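Long-range contact in nicotinate phosphoribosyltransferase (Vibrio cholerae, PDB 4HL7), which probably catalyses the ATP-dependent joining of nicotinate to the phosphoribosyl group of 5-phosphoribosyl diphosphate, giving nicotinate ribonucleotide for NAD biosynthesis: residues L157-I171 with D197-W209. Sequence-based numbering, arbitrary orientation.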
ATOM      1  N   LEU A 157     -14.452  10.686 -14.409  1.00 24.96           N
ATOM      2  CA  LEU A 157     -15.712  10.513 -13.694  1.00 25.26           C
ATOM      3  C   LEU A 157     -16.791   9.809 -14.551  1.00 26.35           C
ATOM      4  O   LEU A 157     -17.636   9.087 -13.991  1.00 27.62           O
ATOM      5  CB  LEU A 157     -16.241  11.838 -13.136  1.00 27.82           C
ATOM      6  CG  LEU A 157     -15.589  12.372 -11.862  1.00 30.39           C
ATOM      7  CD1 LEU A 157     -16.255  13.711 -11.504  1.00 32.34           C
ATOM      8  CD2 LEU A 157     -15.686  11.356 -10.718  1.00 32.34           C
ATOM      9  N   LYS A 158     -16.747   9.978 -15.869  1.00 25.45           N
ATOM     10  CA  LYS A 158     -17.725   9.266 -16.734  1.00 26.62           C
ATOM     11  C   LYS A 158     -17.492   7.778 -16.557  1.00 25.62           C
ATOM     12  O   LYS A 158     -18.440   6.982 -16.502  1.00 26.82           O
ATOM     13  CB  LYS A 158     -17.615   9.642 -18.245  1.00 30.14           C
ATOM     14  CG  LYS A 158     -18.317  10.952 -18.640  1.00 33.78           C
ATOM     15  CD  LYS A 158     -18.408  11.152 -20.162  1.00 39.28           C
ATOM     16  N   VAL A 159     -16.218   7.391 -16.510  1.00 24.66           N
ATOM     17  CA  VAL A 159     -15.854   5.975 -16.437  1.00 23.23           C
ATOM     18  C   VAL A 159     -16.332   5.432 -15.099  1.00 23.92           C
ATOM     19  O   VAL A 159     -16.902   4.319 -15.007  1.00 22.23           O
ATOM     20  CB  VAL A 159     -14.314   5.762 -16.552  1.00 23.79           C
ATOM     21  CG1 VAL A 159     -13.941   4.333 -16.149  1.00 24.95           C
ATOM     22  CG2 VAL A 159     -13.844   6.070 -17.964  1.00 22.97           C
ATOM     23  N   LEU A 160     -16.082   6.200 -14.039  1.00 23.14           N
ATOM     24  CA  LEU A 160     -16.477   5.723 -12.704  1.00 22.51           C
ATOM     25  C   LEU A 160     -18.009   5.615 -12.614  1.00 23.98           C
ATOM     26  O   LEU A 160     -18.553   4.640 -12.070  1.00 23.37           O
ATOM     27  CB  LEU A 160     -15.944   6.636 -11.621  1.00 23.58           C
ATOM     28  CG  LEU A 160     -16.327   6.234 -10.191  1.00 21.56           C
ATOM     29  CD1 LEU A 160     -15.880   4.816  -9.792  1.00 25.16           C
ATOM     30  CD2 LEU A 160     -15.724   7.265  -9.217  1.00 23.86           C
ATOM     31  N   LYS A 161     -18.703   6.619 -13.150  1.00 24.81           N
ATOM     32  CA  LYS A 161     -20.177   6.628 -13.071  1.00 26.85           C
ATOM     33  C   LYS A 161     -20.798   5.379 -13.727  1.00 26.21           C
ATOM     34  O   LYS A 161     -21.709   4.759 -13.163  1.00 26.98           O
ATOM     35  CB  LYS A 161     -20.726   7.926 -13.657  1.00 30.34           C
ATOM     36  CG  LYS A 161     -20.553   9.117 -12.699  1.00 34.38           C
ATOM     37  CD  LYS A 161     -20.806  10.426 -13.431  1.00 37.29           C
ATOM     38  CE  LYS A 161     -20.482  11.658 -12.576  1.00 41.23           C
ATOM     39  NZ  LYS A 161     -21.097  12.819 -13.303  1.00 44.52           N
ATOM     40  N   THR A 162     -20.253   4.981 -14.879  1.00 25.24           N
ATOM     41  CA  THR A 162     -20.714   3.797 -15.599  1.00 26.03           C
ATOM     42  C   THR A 162     -20.465   2.528 -14.760  1.00 25.13           C
ATOM     43  O   THR A 162     -21.311   1.655 -14.703  1.00 26.43           O
ATOM     44  CB  THR A 162     -19.990   3.635 -16.933  1.00 27.48           C
ATOM     45  OG1 THR A 162     -20.205   4.811 -17.730  1.00 32.18           O
ATOM     46  CG2 THR A 162     -20.566   2.462 -17.687  1.00 33.67           C
ATOM     47  N   LYS A 163     -19.288   2.414 -14.146  1.00 22.81           N
ATOM     48  CA  LYS A 163     -19.001   1.269 -13.287  1.00 21.73           C
ATOM     49  C   LYS A 163     -19.948   1.253 -12.075  1.00 22.41           C
ATOM     50  O   LYS A 163     -20.438   0.180 -11.640  1.00 22.85           O
ATOM     51  CB  LYS A 163     -17.522   1.285 -12.785  1.00 22.13           C
ATOM     52  CG  LYS A 163     -16.545   1.166 -13.934  1.00 23.63           C
ATOM     53  CD  LYS A 163     -15.065   0.993 -13.577  1.00 27.29           C
ATOM     54  CE  LYS A 163     -14.471   2.136 -12.830  1.00 27.38           C
ATOM     55  NZ  LYS A 163     -12.945   1.859 -12.787  1.00 26.77           N
ATOM     56  N   LEU A 164     -20.169   2.420 -11.488  1.00 24.16           N
ATOM     57  CA  LEU A 164     -21.067   2.465 -10.331  1.00 25.32           C
ATOM     58  C   LEU A 164     -22.530   2.066 -10.667  1.00 24.93           C
ATOM     59  O   LEU A 164     -23.148   1.316  -9.900  1.00 24.77           O
ATOM     60  CB  LEU A 164     -21.024   3.827  -9.649  1.00 24.92           C
ATOM     61  CG  LEU A 164     -19.707   4.143  -8.933  1.00 24.83           C
ATOM     62  CD1 LEU A 164     -19.774   5.591  -8.501  1.00 24.08           C
ATOM     63  CD2 LEU A 164     -19.435   3.204  -7.744  1.00 25.50           C
ATOM     64  N   ASP A 165     -23.065   2.546 -11.794  1.00 26.22           N
ATOM     65  CA  ASP A 165     -24.348   2.042 -12.323  1.00 27.34           C
ATOM     66  C   ASP A 165     -24.373   0.519 -12.400  1.00 26.97           C
ATOM     67  O   ASP A 165     -25.315  -0.098 -11.924  1.00 25.64           O
ATOM     68  CB  ASP A 165     -24.629   2.567 -13.723  1.00 32.65           C
ATOM     69  CG  ASP A 165     -24.913   4.025 -13.758  1.00 38.27           C
ATOM     70  OD1 ASP A 165     -24.977   4.534 -14.887  1.00 46.56           O
ATOM     71  OD2 ASP A 165     -25.061   4.677 -12.678  1.00 45.27           O
ATOM     72  N   GLN A 166     -23.346  -0.090 -13.003  1.00 25.37           N
ATOM     73  CA  GLN A 166     -23.344  -1.549 -13.195  1.00 26.30           C
ATOM     74  C   GLN A 166     -23.163  -2.325 -11.923  1.00 25.70           C
ATOM     75  O   GLN A 166     -23.727  -3.424 -11.736  1.00 24.66           O
ATOM     76  CB  GLN A 166     -22.323  -1.979 -14.266  1.00 26.67           C
ATOM     77  CG  GLN A 166     -22.758  -1.433 -15.604  1.00 29.98           C
ATOM     78  CD  GLN A 166     -21.766  -1.618 -16.740  1.00 34.38           C
ATOM     79  OE1 GLN A 166     -21.739  -2.660 -17.395  1.00 35.79           O
ATOM     80  NE2 GLN A 166     -21.009  -0.584 -17.020  1.00 33.61           N
ATOM     81  N   LEU A 167     -22.347  -1.777 -11.029  1.00 23.68           N
ATOM     82  CA  LEU A 167     -22.227  -2.315  -9.663  1.00 22.28           C
ATOM     83  C   LEU A 167     -23.587  -2.343  -8.923  1.00 21.69           C
ATOM     84  O   LEU A 167     -23.961  -3.386  -8.379  1.00 22.87           O
ATOM     85  CB  LEU A 167     -21.251  -1.447  -8.862  1.00 21.46           C
ATOM     86  CG  LEU A 167     -21.109  -1.720  -7.341  1.00 21.31           C
ATOM     87  CD1 LEU A 167     -20.439  -3.078  -7.056  1.00 20.66           C
ATOM     88  CD2 LEU A 167     -20.373  -0.586  -6.604  1.00 21.82           C
ATOM     89  N   LYS A 168     -24.258  -1.194  -8.852  1.00 22.57           N
ATOM     90  CA  LYS A 168     -25.587  -1.092  -8.193  1.00 24.74           C
ATOM     91  C   LYS A 168     -26.593  -2.122  -8.789  1.00 24.35           C
ATOM     92  O   LYS A 168     -27.301  -2.880  -8.031  1.00 23.47           O
ATOM     93  CB  LYS A 168     -26.152   0.325  -8.346  1.00 25.73           C
ATOM     94  CG  LYS A 168     -25.550   1.348  -7.375  1.00 29.78           C
ATOM     95  CD  LYS A 168     -26.066   2.762  -7.737  1.00 32.76           C
ATOM     96  CE  LYS A 168     -26.218   3.637  -6.507  1.00 41.46           C
ATOM     97  NZ  LYS A 168     -26.128   5.104  -6.815  1.00 44.16           N
ATOM     98  N   ALA A 169     -26.581  -2.209 -10.119  1.00 24.06           N
ATOM     99  CA  ALA A 169     -27.484  -3.064 -10.859  1.00 25.43           C
ATOM    100  C   ALA A 169     -27.260  -4.522 -10.496  1.00 24.16           C
ATOM    101  O   ALA A 169     -28.230  -5.266 -10.240  1.00 26.05           O
ATOM    102  CB  ALA A 169     -27.346  -2.834 -12.367  1.00 23.38           C
ATOM    103  N   GLU A 170     -26.001  -4.939 -10.465  1.00 22.66           N
ATOM    104  CA  GLU A 170     -25.637  -6.292 -10.070  1.00 22.15           C
ATOM    105  C   GLU A 170     -25.873  -6.599  -8.604  1.00 22.14           C
ATOM    106  O   GLU A 170     -26.320  -7.710  -8.278  1.00 24.70           O
ATOM    107  CB  GLU A 170     -24.173  -6.631 -10.467  1.00 22.38           C
ATOM    108  CG  GLU A 170     -24.044  -6.901 -11.965  1.00 22.91           C
ATOM    109  CD  GLU A 170     -24.850  -8.105 -12.410  1.00 23.83           C
ATOM    110  OE1 GLU A 170     -26.019  -7.928 -12.836  1.00 27.37           O
ATOM    111  OE2 GLU A 170     -24.344  -9.245 -12.303  1.00 26.51           O
ATOM    112  N   ILE A 171     -25.678  -5.606  -7.738  1.00 21.20           N
ATOM    113  CA  ILE A 171     -25.972  -5.759  -6.311  1.00 22.90           C
ATOM    114  C   ILE A 171     -27.462  -6.013  -6.074  1.00 22.73           C
ATOM    115  O   ILE A 171     -27.806  -6.941  -5.344  1.00 23.87           O
ATOM    116  CB  ILE A 171     -25.418  -4.578  -5.495  1.00 22.31           C
ATOM    117  CG1 ILE A 171     -23.896  -4.812  -5.281  1.00 21.06           C
ATOM    118  CG2 ILE A 171     -26.060  -4.479  -4.094  1.00 23.57           C
ATOM    119  CD1 ILE A 171     -23.201  -3.579  -4.662  1.00 24.05           C
ATOM    120  N   ASP A 197     -11.854  13.892  -6.912  1.00 22.94           N
ATOM    121  CA  ASP A 197     -13.181  13.799  -7.548  1.00 24.06           C
ATOM    122  C   ASP A 197     -13.775  12.395  -7.414  1.00 24.27           C
ATOM    123  O   ASP A 197     -14.994  12.228  -7.306  1.00 22.50           O
ATOM    124  CB  ASP A 197     -13.069  14.104  -9.020  1.00 25.68           C
ATOM    125  CG  ASP A 197     -12.856  15.585  -9.303  1.00 31.54           C
ATOM    126  OD1 ASP A 197     -13.048  16.402  -8.391  1.00 33.48           O
ATOM    127  OD2 ASP A 197     -12.416  15.906 -10.423  1.00 32.67           O
ATOM    128  N   VAL A 198     -12.914  11.384  -7.527  1.00 20.79           N
ATOM    129  CA  VAL A 198     -13.327  10.006  -7.373  1.00 21.73           C
ATOM    130  C   VAL A 198     -13.897   9.753  -5.991  1.00 22.76           C
ATOM    131  O   VAL A 198     -14.985   9.169  -5.858  1.00 23.13           O
ATOM    132  CB  VAL A 198     -12.174   9.016  -7.720  1.00 23.01           C
ATOM    133  CG1 VAL A 198     -12.470   7.624  -7.149  1.00 24.08           C
ATOM    134  CG2 VAL A 198     -11.971   9.031  -9.248  1.00 21.92           C
ATOM    135  N   LEU A 199     -13.218  10.247  -4.969  1.00 21.22           N
ATOM    136  CA  LEU A 199     -13.719  10.071  -3.623  1.00 21.40           C
ATOM    137  C   LEU A 199     -15.045  10.859  -3.421  1.00 22.33           C
ATOM    138  O   LEU A 199     -15.988  10.344  -2.820  1.00 21.39           O
ATOM    139  CB  LEU A 199     -12.628  10.458  -2.561  1.00 21.28           C
ATOM    140  CG  LEU A 199     -11.556   9.370  -2.362  1.00 20.45           C
ATOM    141  CD1 LEU A 199     -10.402   9.941  -1.568  1.00 22.68           C
ATOM    142  CD2 LEU A 199     -12.198   8.265  -1.546  1.00 22.16           C
ATOM    143  N   ALA A 200     -15.103  12.110  -3.916  1.00 22.28           N
ATOM    144  CA  ALA A 200     -16.326  12.916  -3.865  1.00 22.82           C
ATOM    145  C   ALA A 200     -17.505  12.149  -4.483  1.00 24.50           C
ATOM    146  O   ALA A 200     -18.614  12.145  -3.944  1.00 23.44           O
ATOM    147  CB  ALA A 200     -16.128  14.255  -4.577  1.00 23.18           C
ATOM    148  N   CYS A 201     -17.267  11.484  -5.610  1.00 22.14           N
ATOM    149  CA  CYS A 201     -18.329  10.790  -6.318  1.00 22.46           C
ATOM    150  C   CYS A 201     -18.782   9.537  -5.536  1.00 23.67           C
ATOM    151  O   CYS A 201     -19.982   9.292  -5.353  1.00 24.31           O
ATOM    152  CB  CYS A 201     -17.818  10.448  -7.712  1.00 24.11           C
ATOM    153  SG  CYS A 201     -18.861   9.338  -8.695  1.00 28.00           S
ATOM    154  N   LEU A 202     -17.818   8.735  -5.056  1.00 21.61           N
ATOM    155  CA  LEU A 202     -18.137   7.583  -4.207  1.00 22.45           C
ATOM    156  C   LEU A 202     -18.964   7.994  -3.011  1.00 24.64           C
ATOM    157  O   LEU A 202     -19.971   7.364  -2.690  1.00 26.92           O
ATOM    158  CB  LEU A 202     -16.872   6.889  -3.744  1.00 20.91           C
ATOM    159  CG  LEU A 202     -16.012   6.270  -4.834  1.00 21.62           C
ATOM    160  CD1 LEU A 202     -14.675   5.797  -4.216  1.00 21.47           C
ATOM    161  CD2 LEU A 202     -16.713   5.172  -5.637  1.00 23.38           C
ATOM    162  N   LYS A 203     -18.555   9.069  -2.355  1.00 23.57           N
ATOM    163  CA  LYS A 203     -19.285   9.536  -1.212  1.00 27.23           C
ATOM    164  C   LYS A 203     -20.739   9.932  -1.591  1.00 28.44           C
ATOM    165  O   LYS A 203     -21.678   9.635  -0.859  1.00 28.38           O
ATOM    166  CB  LYS A 203     -18.556  10.698  -0.562  1.00 26.37           C
ATOM    167  CG  LYS A 203     -19.441  11.458   0.416  1.00 31.43           C
ATOM    168  CD  LYS A 203     -18.667  12.183   1.495  1.00 29.30           C
ATOM    169  CE  LYS A 203     -19.651  12.705   2.548  1.00 31.07           C
ATOM    170  NZ  LYS A 203     -19.107  13.866   3.309  1.00 29.15           N
ATOM    171  N   GLN A 204     -20.896  10.578  -2.741  1.00 28.54           N
ATOM    172  CA  GLN A 204     -22.212  10.970  -3.208  1.00 31.28           C
ATOM    173  C   GLN A 204     -23.089   9.792  -3.692  1.00 30.99           C
ATOM    174  O   GLN A 204     -24.278   9.766  -3.431  1.00 31.25           O
ATOM    175  CB  GLN A 204     -22.087  12.060  -4.245  1.00 35.13           C
ATOM    176  CG  GLN A 204     -23.381  12.317  -5.013  1.00 38.92           C
ATOM    177  CD  GLN A 204     -23.097  12.905  -6.371  1.00 48.95           C
ATOM    178  OE1 GLN A 204     -22.652  14.055  -6.475  1.00 59.58           O
ATOM    179  NE2 GLN A 204     -23.318  12.112  -7.432  1.00 48.12           N
ATOM    180  N   GLU A 205     -22.487   8.802  -4.339  1.00 28.77           N
ATOM    181  CA  GLU A 205     -23.224   7.757  -5.033  1.00 28.60           C
ATOM    182  C   GLU A 205     -23.448   6.507  -4.190  1.00 28.43           C
ATOM    183  O   GLU A 205     -24.538   5.895  -4.279  1.00 28.31           O
ATOM    184  CB  GLU A 205     -22.526   7.361  -6.352  1.00 30.12           C
ATOM    185  CG  GLU A 205     -22.518   8.454  -7.368  1.00 33.90           C
ATOM    186  CD  GLU A 205     -23.922   8.761  -7.847  1.00 38.42           C
ATOM    187  OE1 GLU A 205     -24.679   7.809  -8.194  1.00 39.40           O
ATOM    188  OE2 GLU A 205     -24.266   9.950  -7.898  1.00 46.47           O
ATOM    189  N   ILE A 206     -22.445   6.096  -3.408  1.00 26.08           N
ATOM    190  CA  ILE A 206     -22.530   4.792  -2.687  1.00 25.78           C
ATOM    191  C   ILE A 206     -22.051   4.925  -1.237  1.00 24.43           C
ATOM    192  O   ILE A 206     -21.324   4.072  -0.712  1.00 22.74           O
ATOM    193  CB  ILE A 206     -21.773   3.629  -3.411  1.00 25.58           C
ATOM    194  CG1 ILE A 206     -20.301   3.952  -3.589  1.00 23.46           C
ATOM    195  CG2 ILE A 206     -22.396   3.311  -4.778  1.00 25.99           C
ATOM    196  CD1 ILE A 206     -19.476   2.693  -3.816  1.00 23.22           C
ATOM    197  N   PRO A 207     -22.483   5.998  -0.556  1.00 24.62           N
ATOM    198  CA  PRO A 207     -21.996   6.232   0.824  1.00 25.16           C
ATOM    199  C   PRO A 207     -22.195   5.027   1.748  1.00 24.51           C
ATOM    200  O   PRO A 207     -21.387   4.782   2.678  1.00 24.23           O
ATOM    201  CB  PRO A 207     -22.857   7.404   1.304  1.00 23.94           C
ATOM    202  CG  PRO A 207     -24.065   7.376   0.437  1.00 24.09           C
ATOM    203  CD  PRO A 207     -23.528   6.970  -0.934  1.00 23.93           C
ATOM    204  N   GLN A 208     -23.251   4.273   1.505  1.00 24.77           N
ATOM    205  CA  GLN A 208     -23.615   3.160   2.367  1.00 23.01           C
ATOM    206  C   GLN A 208     -22.644   2.007   2.234  1.00 24.78           C
ATOM    207  O   GLN A 208     -22.631   1.110   3.064  1.00 26.55           O
ATOM    208  CB  GLN A 208     -25.029   2.656   2.030  1.00 25.91           C
ATOM    209  CG  GLN A 208     -25.128   1.972   0.657  1.00 24.58           C
ATOM    210  CD  GLN A 208     -25.474   2.911  -0.493  1.00 28.06           C
ATOM    211  OE1 GLN A 208     -25.175   4.098  -0.467  1.00 26.93           O
ATOM    212  NE2 GLN A 208     -26.087   2.359  -1.531  1.00 28.14           N
ATOM    213  N   TRP A 209     -21.861   1.999   1.157  1.00 23.63           N
ATOM    214  CA  TRP A 209     -20.883   0.961   0.933  1.00 22.82           C
ATOM    215  C   TRP A 209     -19.441   1.367   1.098  1.00 24.44           C
ATOM    216  O   TRP A 209     -18.580   0.535   0.959  1.00 23.27           O
ATOM    217  CB  TRP A 209     -21.052   0.340  -0.421  1.00 22.69           C
ATOM    218  CG  TRP A 209     -22.402  -0.276  -0.603  1.00 25.29           C
ATOM    219  CD1 TRP A 209     -23.158  -0.969   0.351  1.00 25.66           C
ATOM    220  CD2 TRP A 209     -23.191  -0.307  -1.821  1.00 26.08           C
ATOM    221  NE1 TRP A 209     -24.344  -1.380  -0.199  1.00 25.14           N
ATOM    222  CE2 TRP A 209     -24.405  -1.038  -1.508  1.00 25.26           C
ATOM    223  CE3 TRP A 209     -23.004   0.165  -3.115  1.00 27.46           C
ATOM    224  CZ2 TRP A 209     -25.411  -1.219  -2.446  1.00 26.42           C
ATOM    225  CZ3 TRP A 209     -24.012  -0.057  -4.066  1.00 26.45           C
ATOM    226  CH2 TRP A 209     -25.179  -0.734  -3.737  1.00 26.86           C
TER
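With SG of C201 anti to its own backbone N (chi1 170°) and CG of L164 anti to its carbonyl carbon, thiol and isobutyl group meet between two near-parallel helices. C201 is a knob whose small thiol fits among three leucines, L157, L160 and L164, and the aliphatic part of K161: SG lies 3.8 Å from L160 CD2, and CB packs against CD2 of L157. Leucine suits position 164 because its two methyl branches reach two sets of neighbours, CD1 against SG of C201 and CB of E205, 3.9 Å from each, and CD2 4.0 Å from both L202 CD2 and I206 CD1.

Beyond E205 helical geometry ends. K168, bent at chi3, sends NZ to the backbone O of E205 (3.1 Å), tilted 34° from the carbonyl plane, and into a salt bridge with OE1 of the same residue at 3.4 Å. Lysine suits this place: its apolar CG touches the W209 edge at CZ3, while its charged end serves carbonyl and carboxylate at the helix C-terminus. I171 lays CD1 over one face of that indole, a CH-pi contact 3.7 Å from the six-membered ring centroid, while NE2 of Q208 lies over the opposite face.

Helix 192-205 is the beta-alpha-beta crossover between parallel strands 181-183 and 210-213, in a TIM-barrel-clan domain; 157-171 packs against it, axes 10.5 Å apart at 29°, and also touches helix 329-339.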